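Long-range contacts in exopolyphosphatase (Cytophaga hutchinsonii, PDB 3MDQ), which probably catalyses the hydrolytic removal of terminal phosphate from inorganic polyphosphate: residues Ser36-Gly41 and Asp56-Thr61; Lys64-Leu69 and Lys100-Asp105; Ala115-Arg120 and Tyr297-Gly302; Pro242-Leu247 and Leu279-Leu284; Gln250-Thr255 and Met272-Ile277. All blocks are in the same frame, centred on the assembly; numbering follows the deposited sequence.

Contact 1: residues Ser36-Gly41 and Asp56-Thr61; sequences SAVGLG and DRALDT
Val-38 and Arg-57 bring the two backbones together, their CA atoms 5.6 Å apart, where the chain leaves strand 27-37 and runs beside helix 52-71. Arg-57 spans the gap with its guanidinium edge. NE donates to Val-38 O at 2.7 Å and NH2 to Gly-39 O at 3.0 Å, and both oxygens lie in the guanidinium plane, so two consecutive carbonyls fix the rotation of the group. A bend at chi3 (-64°) places NE beside the first of them. An alanine here would probably leave both carbonyls without these donors and the loop less firmly tied to the helix. Beneath this polar grip, Val-38 forks around the helix surface. CG1, anti to the backbone N (chi1 170°), lies 3.7 Å from Ala-58 N, while CG2 approaches Thr-61 OG1 to 3.4 Å. Leu-40 adds its CD1 against Ala-58 CB at 3.8 Å. At the strand end, Ser-36 OG and Thr-61 OG1 are hydrogen-bonded at 2.8 Å, and Ser-36 CB leans on Thr-61 CG2. The contact lies at the start of the beta-alpha-beta crossover from strand 27-37 through helix 52-71 to strand 76-81. Phe-16 of strand 15-24 packs under Val-38, Leu-40, Ala-58 and Thr-61, and Leu-40 continues onto Leu-94 of helix 91-102 and onto helix 83-87.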
# COMPACT_ATOMS: atom_id res chain seq x y z
N SER A 36 -8.65 9.18 -2.10
CA SER A 36 -9.11 9.67 -3.38
C SER A 36 -8.35 8.92 -4.45
O SER A 36 -7.11 8.83 -4.40
CB SER A 36 -8.81 11.17 -3.43
OG SER A 36 -9.07 11.74 -4.71
N ALA A 37 -9.09 8.36 -5.42
CA ALA A 37 -8.47 7.64 -6.52
C ALA A 37 -7.92 8.66 -7.53
O ALA A 37 -8.63 9.60 -7.95
CB ALA A 37 -9.51 6.69 -7.19
N VAL A 38 -6.62 8.57 -7.79
CA VAL A 38 -5.92 9.50 -8.64
C VAL A 38 -5.36 8.83 -9.88
O VAL A 38 -5.35 9.42 -10.95
CB VAL A 38 -4.76 10.19 -7.86
CG1 VAL A 38 -3.84 10.99 -8.80
CG2 VAL A 38 -5.37 11.14 -6.78
N GLY A 39 -4.88 7.59 -9.78
CA GLY A 39 -4.33 6.96 -10.96
C GLY A 39 -3.14 7.68 -11.52
O GLY A 39 -3.08 7.93 -12.71
N LEU A 40 -2.17 7.95 -10.67
CA LEU A 40 -0.95 8.63 -11.04
C LEU A 40 -0.15 7.80 -12.04
O LEU A 40 0.63 8.31 -12.85
CB LEU A 40 -0.14 8.96 -9.76
CG LEU A 40 0.79 10.12 -9.78
CD1 LEU A 40 0.08 11.42 -10.25
CD2 LEU A 40 1.43 10.22 -8.40
N GLY A 41 -0.30 6.48 -11.96
CA GLY A 41 0.49 5.58 -12.82
C GLY A 41 -0.14 5.34 -14.19
O GLY A 41 0.54 4.98 -15.16
N ASP A 56 -3.15 16.38 -13.60
CA ASP A 56 -4.36 17.16 -13.33
C ASP A 56 -5.26 16.51 -12.27
O ASP A 56 -5.80 17.19 -11.39
CB ASP A 56 -5.13 17.39 -14.63
CG ASP A 56 -4.48 18.45 -15.49
OD1 ASP A 56 -3.56 19.14 -14.99
OD2 ASP A 56 -4.86 18.56 -16.67
N ARG A 57 -5.40 15.18 -12.31
CA ARG A 57 -6.13 14.47 -11.25
C ARG A 57 -5.44 14.65 -9.90
O ARG A 57 -6.10 14.86 -8.87
CB ARG A 57 -6.32 12.97 -11.57
CG ARG A 57 -7.23 12.69 -12.74
CD ARG A 57 -7.49 11.20 -12.93
NE ARG A 57 -6.33 10.39 -13.26
CZ ARG A 57 -5.90 10.11 -14.49
NH1 ARG A 57 -6.52 10.58 -15.57
NH2 ARG A 57 -4.86 9.30 -14.65
N ALA A 58 -4.13 14.52 -9.89
CA ALA A 58 -3.35 14.69 -8.65
C ALA A 58 -3.58 16.09 -8.03
O ALA A 58 -3.81 16.21 -6.82
CB ALA A 58 -1.81 14.43 -8.87
N LEU A 59 -3.50 17.12 -8.86
CA LEU A 59 -3.73 18.48 -8.39
C LEU A 59 -5.15 18.69 -7.90
O LEU A 59 -5.37 19.35 -6.89
CB LEU A 59 -3.38 19.55 -9.44
CG LEU A 59 -1.95 20.06 -9.44
CD1 LEU A 59 -1.74 20.93 -8.23
CD2 LEU A 59 -0.95 18.95 -9.46
N ASP A 60 -6.12 18.14 -8.61
CA ASP A 60 -7.51 18.22 -8.17
C ASP A 60 -7.63 17.66 -6.76
O ASP A 60 -8.17 18.29 -5.85
CB ASP A 60 -8.41 17.43 -9.11
CG ASP A 60 -9.88 17.46 -8.69
OD1 ASP A 60 -10.41 18.57 -8.53
OD2 ASP A 60 -10.49 16.38 -8.56
N THR A 61 -7.09 16.48 -6.55
CA THR A 61 -7.18 15.84 -5.26
C THR A 61 -6.44 16.63 -4.19
O THR A 61 -6.94 16.79 -3.08
CB THR A 61 -6.64 14.40 -5.33
OG1 THR A 61 -7.57 13.61 -6.09
CG2 THR A 61 -6.48 13.76 -3.94

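Contact 2: residues Lys64-Leu69 and Lys100-Asp105; sequences KFRVIL and KEVNID
Arg-66 of helix 52-71 lies alongside Val-102, at the end of helix 91-102, in the first alpha/beta domain of this actin-like fold, where both helices accompany the five-stranded sheet. The arginine and valine side chains run past one another from opposite directions. Arg-66 CB touches Val-102 CG1 at 3.8 Å, and CG rests on Val-102 CB at 4.0 Å. The chain bends at chi2 (75°), and CD comes within 3.5 Å of Val-102 O while also brushing Ile-104 CD1. NE turns to a salt bridge with Asp-70 on its own helix. At the tip, NH1 donates to Val-102 O at 2.8 Å with an N-H...O angle of 157°, the oxygen staying near the guanidinium plane, and the same nitrogen passes Asn-103 CB. The carbonyl it holds is the last before Asn-103 leaves the helix with a positive phi of 56°. An alanine in place of Arg-66 would probably leave Val-102 O without this donor and Asp-70 without its charged mate. Below, Leu-69 packs on Val-77 and Ile-104 on Ala-79, both of strand 76-81, and across the contact Leu-69 CD1 meets Ile-104 CD1 at 4.2 Å.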
# COMPACT_ATOMS: atom_id res chain seq x y z
N LYS A 64 -8.41 19.58 -2.99
CA LYS A 64 -9.39 19.13 -2.02
C LYS A 64 -8.80 18.78 -0.66
O LYS A 64 -9.35 19.14 0.38
CB LYS A 64 -10.19 17.97 -2.59
CG LYS A 64 -11.08 18.42 -3.75
CD LYS A 64 -11.74 17.23 -4.45
CE LYS A 64 -12.55 17.71 -5.66
NZ LYS A 64 -13.00 16.59 -6.51
N PHE A 65 -7.66 18.10 -0.65
CA PHE A 65 -6.99 17.78 0.61
C PHE A 65 -6.53 19.05 1.33
O PHE A 65 -6.62 19.14 2.55
CB PHE A 65 -5.77 16.88 0.36
CG PHE A 65 -6.11 15.40 0.11
CD1 PHE A 65 -7.42 14.92 -0.04
CD2 PHE A 65 -5.07 14.49 -0.04
CE1 PHE A 65 -7.66 13.53 -0.25
CE2 PHE A 65 -5.33 13.11 -0.24
CZ PHE A 65 -6.60 12.66 -0.34
N ARG A 66 -6.05 20.05 0.58
CA ARG A 66 -5.62 21.31 1.18
C ARG A 66 -6.81 21.98 1.89
O ARG A 66 -6.66 22.46 3.04
CB ARG A 66 -5.02 22.21 0.12
CG ARG A 66 -4.70 23.63 0.59
CD ARG A 66 -3.49 23.75 1.48
NE ARG A 66 -3.57 24.89 2.38
CZ ARG A 66 -2.59 25.73 2.73
NH1 ARG A 66 -1.41 25.75 2.12
NH2 ARG A 66 -2.84 26.64 3.65
N VAL A 67 -7.99 21.97 1.27
CA VAL A 67 -9.16 22.51 1.95
C VAL A 67 -9.40 21.79 3.27
O VAL A 67 -9.67 22.41 4.28
CB VAL A 67 -10.44 22.44 1.09
CG1 VAL A 67 -11.67 22.80 1.95
CG2 VAL A 67 -10.34 23.36 -0.13
N ILE A 68 -9.36 20.46 3.25
CA ILE A 68 -9.64 19.69 4.47
C ILE A 68 -8.59 19.98 5.56
O ILE A 68 -8.92 20.15 6.73
CB ILE A 68 -9.72 18.18 4.18
CG1 ILE A 68 -10.87 17.85 3.23
CG2 ILE A 68 -9.86 17.41 5.50
CD1 ILE A 68 -10.81 16.51 2.57
N LEU A 69 -7.34 20.08 5.16
CA LEU A 69 -6.27 20.45 6.11
C LEU A 69 -6.57 21.80 6.77
O LEU A 69 -6.44 21.98 7.99
CB LEU A 69 -4.92 20.50 5.38
CG LEU A 69 -4.33 19.17 5.04
CD1 LEU A 69 -3.15 19.36 4.02
CD2 LEU A 69 -3.80 18.44 6.29
N LYS A 100 3.06 25.49 -6.15
CA LYS A 100 2.41 26.71 -6.60
C LYS A 100 0.94 26.73 -6.20
O LYS A 100 0.44 27.76 -5.72
CB LYS A 100 2.55 26.85 -8.12
CG LYS A 100 1.86 28.11 -8.71
CD LYS A 100 2.35 28.34 -10.14
CE LYS A 100 1.30 28.99 -11.02
NZ LYS A 100 1.59 28.72 -12.46
N GLU A 101 0.26 25.62 -6.38
CA GLU A 101 -1.20 25.57 -6.22
C GLU A 101 -1.68 25.56 -4.78
O GLU A 101 -2.66 26.23 -4.46
CB GLU A 101 -1.72 24.35 -6.93
CG GLU A 101 -3.18 24.34 -7.24
CD GLU A 101 -3.58 25.24 -8.39
OE1 GLU A 101 -2.73 25.59 -9.27
OE2 GLU A 101 -4.78 25.60 -8.41
N VAL A 102 -1.01 24.77 -3.93
CA VAL A 102 -1.48 24.55 -2.56
C VAL A 102 -0.39 24.77 -1.49
O VAL A 102 -0.61 24.58 -0.29
CB VAL A 102 -2.11 23.14 -2.39
CG1 VAL A 102 -3.38 23.03 -3.25
CG2 VAL A 102 -1.10 21.98 -2.70
N ASN A 103 0.79 25.21 -1.91
CA ASN A 103 1.88 25.51 -0.97
C ASN A 103 2.24 24.36 -0.08
O ASN A 103 2.48 24.55 1.11
CB ASN A 103 1.57 26.77 -0.16
CG ASN A 103 2.83 27.39 0.47
OD1 ASN A 103 3.93 27.25 -0.09
ND2 ASN A 103 2.68 28.05 1.60
N ILE A 104 2.32 23.16 -0.65
CA ILE A 104 2.76 21.96 0.05
C ILE A 104 4.04 21.51 -0.68
O ILE A 104 4.08 21.49 -1.92
CB ILE A 104 1.67 20.89 0.02
CG1 ILE A 104 0.48 21.31 0.92
CG2 ILE A 104 2.22 19.51 0.48
CD1 ILE A 104 -0.78 20.47 0.73
N ASP A 105 5.07 21.16 0.08
CA ASP A 105 6.32 20.63 -0.50
C ASP A 105 6.30 19.11 -0.40
O ASP A 105 6.14 18.54 0.66
CB ASP A 105 7.59 21.22 0.15
CG ASP A 105 7.77 22.72 -0.20
OD1 ASP A 105 8.30 23.09 -1.29
OD2 ASP A 105 7.35 23.51 0.63

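Contact 3: residues Ala115-Arg120 and Tyr297-Gly302; sequences AELIFR and YSLKEG
Gly-302 lies directly against Leu-117 in a close, buried backbone-to-backbone packing of helix 111-125 on the start of helix 299-309, near the middle of the molecule and between the two sheets. The CA atoms of Ile-118 and Leu-299 are 4.3 Å apart, and those of Arg-120 and Gly-302 are 4.7 Å apart. Such closeness depends on the glycine: Gly-302 CA points a C-H at Leu-117 O, 3.1 Å away with an angle of 155° at the hydrogen, and a CB on this residue would collide with that oxygen. Leu-299 flanks the crossing. Its side chain turns at chi2 (64°), bringing CD1 to 3.6 Å from Leu-117 CB, while its CB meets Ile-118 CG1 at 3.9 Å, these two side chains crossing at about a right angle. On the far flank Arg-120 lays CG 3.9 Å from Gly-302 O, and its guanidinium continues to a salt bridge with Asp-309 further along helix 299-309. The pairing is consistent with the central helices between the two domains of actin-like ATPases. Ile-118 packs on Asp-137 and Glu-144 of strands 133-138 and 143-148 in the six-stranded sheet, whereas Leu-299 touches Thr-82, just beyond strand 76-81 of the other.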
# COMPACT_ATOMS: atom_id res chain seq x y z
N ALA A 115 9.71 1.47 2.80
CA ALA A 115 9.56 0.22 3.52
C ALA A 115 9.73 0.40 5.03
O ALA A 115 8.94 -0.15 5.84
CB ALA A 115 10.57 -0.80 2.97
N GLU A 116 10.74 1.15 5.43
CA GLU A 116 10.97 1.41 6.87
C GLU A 116 9.76 2.08 7.51
O GLU A 116 9.35 1.75 8.64
CB GLU A 116 12.23 2.24 7.06
CG GLU A 116 13.47 1.52 6.66
CD GLU A 116 14.67 2.42 6.53
OE1 GLU A 116 14.57 3.65 6.64
OE2 GLU A 116 15.75 1.86 6.26
N LEU A 117 9.22 3.09 6.83
CA LEU A 117 8.13 3.86 7.38
C LEU A 117 6.87 3.00 7.45
O LEU A 117 6.15 3.03 8.44
CB LEU A 117 7.90 5.13 6.57
CG LEU A 117 8.99 6.17 6.62
CD1 LEU A 117 8.79 7.18 5.48
CD2 LEU A 117 9.00 6.89 8.00
N ILE A 118 6.60 2.23 6.40
CA ILE A 118 5.47 1.29 6.43
C ILE A 118 5.59 0.38 7.66
O ILE A 118 4.61 0.18 8.40
CB ILE A 118 5.39 0.45 5.16
CG1 ILE A 118 4.95 1.35 3.99
CG2 ILE A 118 4.45 -0.75 5.36
CD1 ILE A 118 5.25 0.77 2.61
N PHE A 119 6.77 -0.18 7.88
CA PHE A 119 6.93 -1.12 9.01
C PHE A 119 6.71 -0.45 10.36
O PHE A 119 6.17 -1.09 11.28
CB PHE A 119 8.27 -1.85 8.98
CG PHE A 119 8.28 -3.14 9.75
CD1 PHE A 119 7.55 -4.25 9.31
CD2 PHE A 119 8.99 -3.25 10.91
CE1 PHE A 119 7.58 -5.45 10.00
CE2 PHE A 119 9.05 -4.48 11.60
CZ PHE A 119 8.36 -5.54 11.15
N ARG A 120 7.07 0.83 10.50
CA ARG A 120 6.75 1.53 11.75
C ARG A 120 5.24 1.57 11.97
O ARG A 120 4.79 1.44 13.11
CB ARG A 120 7.32 2.95 11.75
CG ARG A 120 6.94 3.77 12.96
CD ARG A 120 7.62 3.23 14.22
NE ARG A 120 7.19 3.91 15.44
CZ ARG A 120 6.13 3.59 16.17
NH1 ARG A 120 5.30 2.63 15.82
NH2 ARG A 120 5.88 4.29 17.27
N TYR A 297 -2.90 -0.29 9.29
CA TYR A 297 -1.92 0.82 9.19
C TYR A 297 -0.90 0.53 8.12
O TYR A 297 -0.47 -0.62 7.94
CB TYR A 297 -1.17 0.99 10.51
CG TYR A 297 -1.96 1.57 11.66
CD1 TYR A 297 -3.34 1.77 11.60
CD2 TYR A 297 -1.31 1.89 12.84
CE1 TYR A 297 -4.02 2.30 12.67
CE2 TYR A 297 -1.98 2.43 13.89
CZ TYR A 297 -3.34 2.62 13.80
OH TYR A 297 -4.01 3.16 14.89
N SER A 298 -0.48 1.56 7.42
CA SER A 298 0.50 1.44 6.37
C SER A 298 1.35 2.74 6.36
O SER A 298 1.65 3.28 7.42
CB SER A 298 -0.15 1.13 5.03
OG SER A 298 -1.05 2.12 4.61
N LEU A 299 1.79 3.20 5.20
CA LEU A 299 2.73 4.31 5.15
C LEU A 299 2.31 5.55 5.93
O LEU A 299 3.12 6.10 6.67
CB LEU A 299 3.04 4.71 3.69
CG LEU A 299 3.95 5.91 3.49
CD1 LEU A 299 5.34 5.63 4.04
CD2 LEU A 299 4.02 6.22 1.97
N LYS A 300 1.07 6.00 5.76
CA LYS A 300 0.67 7.27 6.37
C LYS A 300 0.76 7.21 7.91
O LYS A 300 1.21 8.16 8.56
CB LYS A 300 -0.73 7.69 5.90
CG LYS A 300 -1.88 6.82 6.33
CD LYS A 300 -3.17 7.02 5.49
CE LYS A 300 -4.41 6.19 6.04
NZ LYS A 300 -4.09 4.77 5.99
N GLU A 301 0.37 6.07 8.47
CA GLU A 301 0.52 5.86 9.90
C GLU A 301 1.98 5.73 10.32
O GLU A 301 2.37 6.22 11.36
CB GLU A 301 -0.27 4.67 10.41
CG GLU A 301 -1.79 4.89 10.40
CD GLU A 301 -2.47 4.61 9.09
OE1 GLU A 301 -1.88 4.03 8.14
OE2 GLU A 301 -3.69 5.00 8.99
N GLY A 302 2.79 5.07 9.50
CA GLY A 302 4.20 5.03 9.80
C GLY A 302 4.87 6.37 9.83
O GLY A 302 5.74 6.61 10.65

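Contact 4: residues Pro242-Leu247 and Leu279-Leu284; sequences PDFNRL and LIEHVL
Asn-245 OD1 and Glu-281 OE1 stand 3.6 Å apart; Arg-248 NE donates a hydrogen bond to the asparagine oxygen and forms only a long, weak ion pair with that of the glutamate. Asn-245 and Glu-281 each have a second conformer, so this polar cluster describes one of the deposited states. It borders a roughly antiparallel pair of helices, 241-253 and 267-286, in the second alpha/beta domain of the actin-like fold; their local axes are 11.6 Å apart at an angle of 144°. The wide spacing is bridged chiefly by Phe-244, whose first torsion (chi1 175°) sets CG anti to the backbone N and out toward helix 267-286. The ring meets three side chains. CE2 meets Glu-281 OE1 at 3.3 Å, the oxygen lying at the edge in the ring plane and the carboxylate nearly coplanar with the ring, so that in this conformer the negative oxygen probably benefits from the slightly positive C-H rim. CE1 and CZ approach Ile-280 CG2, each at 3.6 Å, and Ile-280 itself leans on Phe-214 and Leu-217 of helix 212-225. Leu-284, one turn beyond Ile-280, reaches toward the phenylalanine tip to tip, with its CD1 3.5 Å from Phe-244 CD2.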
# COMPACT_ATOMS: atom_id res chain seq x y z
N PRO A 242 -7.28 -21.00 4.60
CA PRO A 242 -8.48 -21.39 3.84
C PRO A 242 -9.31 -20.22 3.32
O PRO A 242 -9.82 -20.27 2.19
CB PRO A 242 -9.26 -22.24 4.82
CG PRO A 242 -8.22 -22.85 5.64
CD PRO A 242 -7.18 -21.76 5.86
N ASP A 243 -9.46 -19.17 4.13
CA ASP A 243 -10.17 -18.00 3.68
C ASP A 243 -9.43 -17.30 2.52
O ASP A 243 -10.07 -16.89 1.55
CB ASP A 243 -10.50 -17.07 4.85
CG ASP A 243 -11.76 -17.55 5.65
OD1 ASP A 243 -12.52 -18.45 5.21
OD2 ASP A 243 -12.07 -16.99 6.67
N PHE A 244 -8.11 -17.20 2.62
CA PHE A 244 -7.31 -16.63 1.54
C PHE A 244 -7.49 -17.46 0.28
O PHE A 244 -7.67 -16.91 -0.82
CB PHE A 244 -5.80 -16.57 1.87
CG PHE A 244 -5.00 -16.11 0.71
CD1 PHE A 244 -5.04 -14.77 0.32
CD2 PHE A 244 -4.30 -17.02 -0.06
CE1 PHE A 244 -4.32 -14.36 -0.79
CE2 PHE A 244 -3.60 -16.60 -1.20
CZ PHE A 244 -3.63 -15.28 -1.54
N ASN A 245 -7.44 -18.77 0.41
CA ASN A 245 -7.57 -19.58 -0.81
C ASN A 245 -8.97 -19.51 -1.45
O ASN A 245 -9.09 -19.61 -2.67
CB ASN A 245 -7.09 -21.01 -0.54
CG ASN A 245 -5.57 -21.11 -0.48
OD1 ASN A 245 -4.83 -20.57 -1.35
ND2 ASN A 245 -5.08 -21.80 0.53
N ARG A 246 -10.02 -19.32 -0.65
CA ARG A 246 -11.34 -19.07 -1.21
C ARG A 246 -11.36 -17.76 -2.00
O ARG A 246 -11.88 -17.72 -3.14
CB ARG A 246 -12.42 -19.02 -0.12
CG ARG A 246 -13.86 -18.93 -0.66
CD ARG A 246 -14.86 -18.46 0.40
NE ARG A 246 -14.77 -17.01 0.64
CZ ARG A 246 -14.19 -16.43 1.69
NH1 ARG A 246 -13.64 -17.12 2.68
NH2 ARG A 246 -14.19 -15.11 1.77
N LEU A 247 -10.76 -16.72 -1.42
CA LEU A 247 -10.73 -15.44 -2.09
C LEU A 247 -9.89 -15.51 -3.34
O LEU A 247 -10.25 -14.91 -4.36
CB LEU A 247 -10.16 -14.37 -1.15
CG LEU A 247 -11.04 -14.01 0.06
CD1 LEU A 247 -10.24 -13.26 1.18
CD2 LEU A 247 -12.27 -13.21 -0.46
N LEU A 279 0.67 -12.58 -6.60
CA LEU A 279 1.91 -12.25 -5.85
C LEU A 279 1.83 -12.71 -4.41
O LEU A 279 2.78 -13.26 -3.88
CB LEU A 279 2.21 -10.74 -5.91
CG LEU A 279 3.44 -10.25 -5.18
CD1 LEU A 279 4.68 -11.00 -5.69
CD2 LEU A 279 3.59 -8.74 -5.33
N ILE A 280 0.69 -12.52 -3.78
CA ILE A 280 0.51 -12.96 -2.39
C ILE A 280 0.66 -14.49 -2.30
O ILE A 280 1.37 -15.01 -1.41
CB ILE A 280 -0.85 -12.53 -1.79
CG1 ILE A 280 -0.98 -11.01 -1.77
CG2 ILE A 280 -0.99 -13.07 -0.34
CD1 ILE A 280 -2.45 -10.50 -1.49
N GLU A 281 0.02 -15.21 -3.22
CA GLU A 281 0.13 -16.66 -3.26
C GLU A 281 1.61 -17.03 -3.41
O GLU A 281 2.11 -17.88 -2.66
CB GLU A 281 -0.74 -17.25 -4.37
CG GLU A 281 -0.58 -18.74 -4.58
CD GLU A 281 -1.25 -19.60 -3.56
OE1 GLU A 281 -1.86 -19.08 -2.61
OE2 GLU A 281 -1.16 -20.83 -3.71
N HIS A 282 2.31 -16.37 -4.33
CA HIS A 282 3.72 -16.66 -4.57
C HIS A 282 4.51 -16.53 -3.29
O HIS A 282 5.32 -17.40 -2.94
CB HIS A 282 4.25 -15.70 -5.62
CG HIS A 282 5.60 -16.07 -6.14
ND1 HIS A 282 5.75 -16.79 -7.29
CD2 HIS A 282 6.84 -15.81 -5.68
CE1 HIS A 282 7.04 -17.00 -7.51
NE2 HIS A 282 7.72 -16.43 -6.54
N VAL A 283 4.28 -15.44 -2.56
CA VAL A 283 5.00 -15.19 -1.29
C VAL A 283 4.62 -16.20 -0.20
O VAL A 283 5.48 -16.70 0.52
CB VAL A 283 4.78 -13.73 -0.82
CG1 VAL A 283 5.44 -13.50 0.59
CG2 VAL A 283 5.36 -12.76 -1.85
N LEU A 284 3.35 -16.55 -0.13
CA LEU A 284 2.88 -17.59 0.80
C LEU A 284 3.59 -18.90 0.65
O LEU A 284 3.86 -19.59 1.67
CB LEU A 284 1.39 -17.88 0.63
CG LEU A 284 0.48 -17.03 1.45
CD1 LEU A 284 -0.95 -17.38 1.04
CD2 LEU A 284 0.70 -17.31 2.98

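Contact 5: residues Gln250-Thr255 and Met272-Ile277; sequences QLVAST and MVVVAI
Leu-251 projects its branched end toward the hollow between Val-273 and Ile-277, which lie one turn apart on helix 267-286. CD2 turns to Val-273 CG1 at 4.3 Å. Leu-251 CD1 faces Ile-277 CD1 at 3.4 Å, the two side chains crossing at about a right angle. That spacing is tighter than usual and doubtful, since Ile-277 has a second conformer. In the reverse direction Val-274 is the bump. Its CG1, anti to the backbone N (chi1 -175°), sits 4.1 Å from Val-252 CA, and CG2 comes down on Leu-251 O at 3.4 Å. The contact joins the C-terminal end of helix 241-253 to the early turns of helix 267-286, two helices of the second alpha/beta domain in this actin-like fold, and Leu-217 of helix 212-225 lies against both Leu-251 and Ile-277. Val-252 fits its CG2 into the notch between Val-274 CG1, 4.2 Å away, and Ile-277 CG2. The oxygen beneath Val-274 is itself held twice: Leu-251 O accepts from Ser-254 OG at 2.7 Å and, at 3.2 Å, from Ser-254 N. Arg-259 is hydrogen-bonded to that serine hydroxyl and packs against Leu-251, Val-273 and Val-274.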
# COMPACT_ATOMS: atom_id res chain seq x y z
N GLN A 250 -11.82 -17.27 -6.08
CA GLN A 250 -12.89 -16.36 -6.53
C GLN A 250 -12.33 -15.28 -7.46
O GLN A 250 -12.83 -15.06 -8.56
CB GLN A 250 -13.63 -15.74 -5.33
CG GLN A 250 -14.60 -14.66 -5.72
CD GLN A 250 -15.19 -13.91 -4.55
OE1 GLN A 250 -15.00 -14.29 -3.40
NE2 GLN A 250 -15.91 -12.83 -4.85
N LEU A 251 -11.24 -14.63 -7.05
CA LEU A 251 -10.74 -13.51 -7.83
C LEU A 251 -10.01 -13.98 -9.10
O LEU A 251 -10.13 -13.32 -10.13
CB LEU A 251 -9.82 -12.65 -6.95
CG LEU A 251 -10.58 -11.88 -5.89
CD1 LEU A 251 -9.61 -11.31 -4.80
CD2 LEU A 251 -11.42 -10.74 -6.48
N VAL A 252 -9.30 -15.10 -9.06
CA VAL A 252 -8.66 -15.63 -10.28
C VAL A 252 -9.75 -15.98 -11.33
O VAL A 252 -9.54 -15.79 -12.53
CB VAL A 252 -7.73 -16.79 -9.97
CG1 VAL A 252 -7.34 -17.56 -11.25
CG2 VAL A 252 -6.53 -16.26 -9.21
N ALA A 253 -10.90 -16.46 -10.90
CA ALA A 253 -11.98 -16.82 -11.84
C ALA A 253 -12.73 -15.60 -12.38
O ALA A 253 -13.39 -15.69 -13.39
CB ALA A 253 -12.98 -17.79 -11.18
N SER A 254 -12.65 -14.49 -11.67
CA SER A 254 -13.45 -13.31 -11.91
C SER A 254 -13.05 -12.53 -13.15
O SER A 254 -11.89 -12.51 -13.56
CB SER A 254 -13.43 -12.38 -10.67
OG SER A 254 -12.18 -11.68 -10.59
N THR A 255 -14.05 -11.85 -13.72
CA THR A 255 -13.78 -10.82 -14.70
C THR A 255 -13.66 -9.45 -14.06
O THR A 255 -14.14 -9.22 -12.96
CB THR A 255 -14.88 -10.78 -15.78
OG1 THR A 255 -16.07 -10.30 -15.17
CG2 THR A 255 -15.12 -12.13 -16.39
N MSE A 272 -6.06 -4.36 -10.89
CA MSE A 272 -4.81 -5.02 -10.53
C MSE A 272 -4.93 -6.14 -9.48
O MSE A 272 -3.94 -6.84 -9.23
CB MSE A 272 -3.81 -3.99 -10.02
CG MSE A 272 -4.26 -3.28 -8.79
SE MSE A 272 -2.72 -2.37 -8.07
CE MSE A 272 -2.22 -3.71 -6.72
N VAL A 273 -6.10 -6.31 -8.87
CA VAL A 273 -6.22 -7.21 -7.71
C VAL A 273 -5.90 -8.66 -8.01
O VAL A 273 -5.43 -9.36 -7.12
CB VAL A 273 -7.57 -7.02 -6.98
CG1 VAL A 273 -8.71 -7.64 -7.76
CG2 VAL A 273 -7.48 -7.54 -5.54
N VAL A 274 -6.14 -9.11 -9.25
CA VAL A 274 -5.83 -10.51 -9.58
C VAL A 274 -4.29 -10.76 -9.62
O VAL A 274 -3.77 -11.73 -9.03
CB VAL A 274 -6.49 -10.96 -10.86
CG1 VAL A 274 -6.21 -12.49 -11.06
CG2 VAL A 274 -8.03 -10.68 -10.81
N VAL A 275 -3.52 -9.87 -10.26
CA VAL A 275 -2.08 -10.02 -10.20
C VAL A 275 -1.54 -9.85 -8.79
O VAL A 275 -0.58 -10.52 -8.39
CB VAL A 275 -1.34 -9.10 -11.23
CG1 VAL A 275 -1.72 -9.53 -12.67
CG2 VAL A 275 -1.63 -7.62 -11.03
N ALA A 276 -2.18 -8.99 -7.99
CA ALA A 276 -1.81 -8.84 -6.61
C ALA A 276 -2.01 -10.13 -5.83
O ALA A 276 -1.12 -10.53 -5.06
CB ALA A 276 -2.59 -7.65 -5.98
N ILE A 277 -3.17 -10.78 -6.00
CA ILE A 277 -3.41 -12.05 -5.29
C ILE A 277 -2.45 -13.15 -5.75
O ILE A 277 -2.06 -14.00 -4.95
CB ILE A 277 -4.92 -12.53 -5.27
CG1 ILE A 277 -5.35 -12.81 -3.80
CG2 ILE A 277 -5.06 -13.86 -5.98
CD1 ILE A 277 -6.76 -12.73 -3.51

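Contacts 1 and 2 follow one another along helix 52-71, with centres 13 Å apart, and tie that helix to the end of strand 27-37 and to helix 91-102 beside the five-stranded sheet. Contacts 4 and 5 form a second pair, with centres 11 Å apart, both joining helices 241-253 and 267-286; contact 5 is nested inside the loop that contact 4 closes, and Phe-244 touches Ile-277 between them. Contact 2 and contact 4 lie on opposite sides of the chain's centre, about 39 Å apart between centres. Contact 3, nearer the middle, closes the long loop enclosing contacts 4 and 5 and links helices between the two sheets, consistent with the two-domain layout of actin-like ATPases.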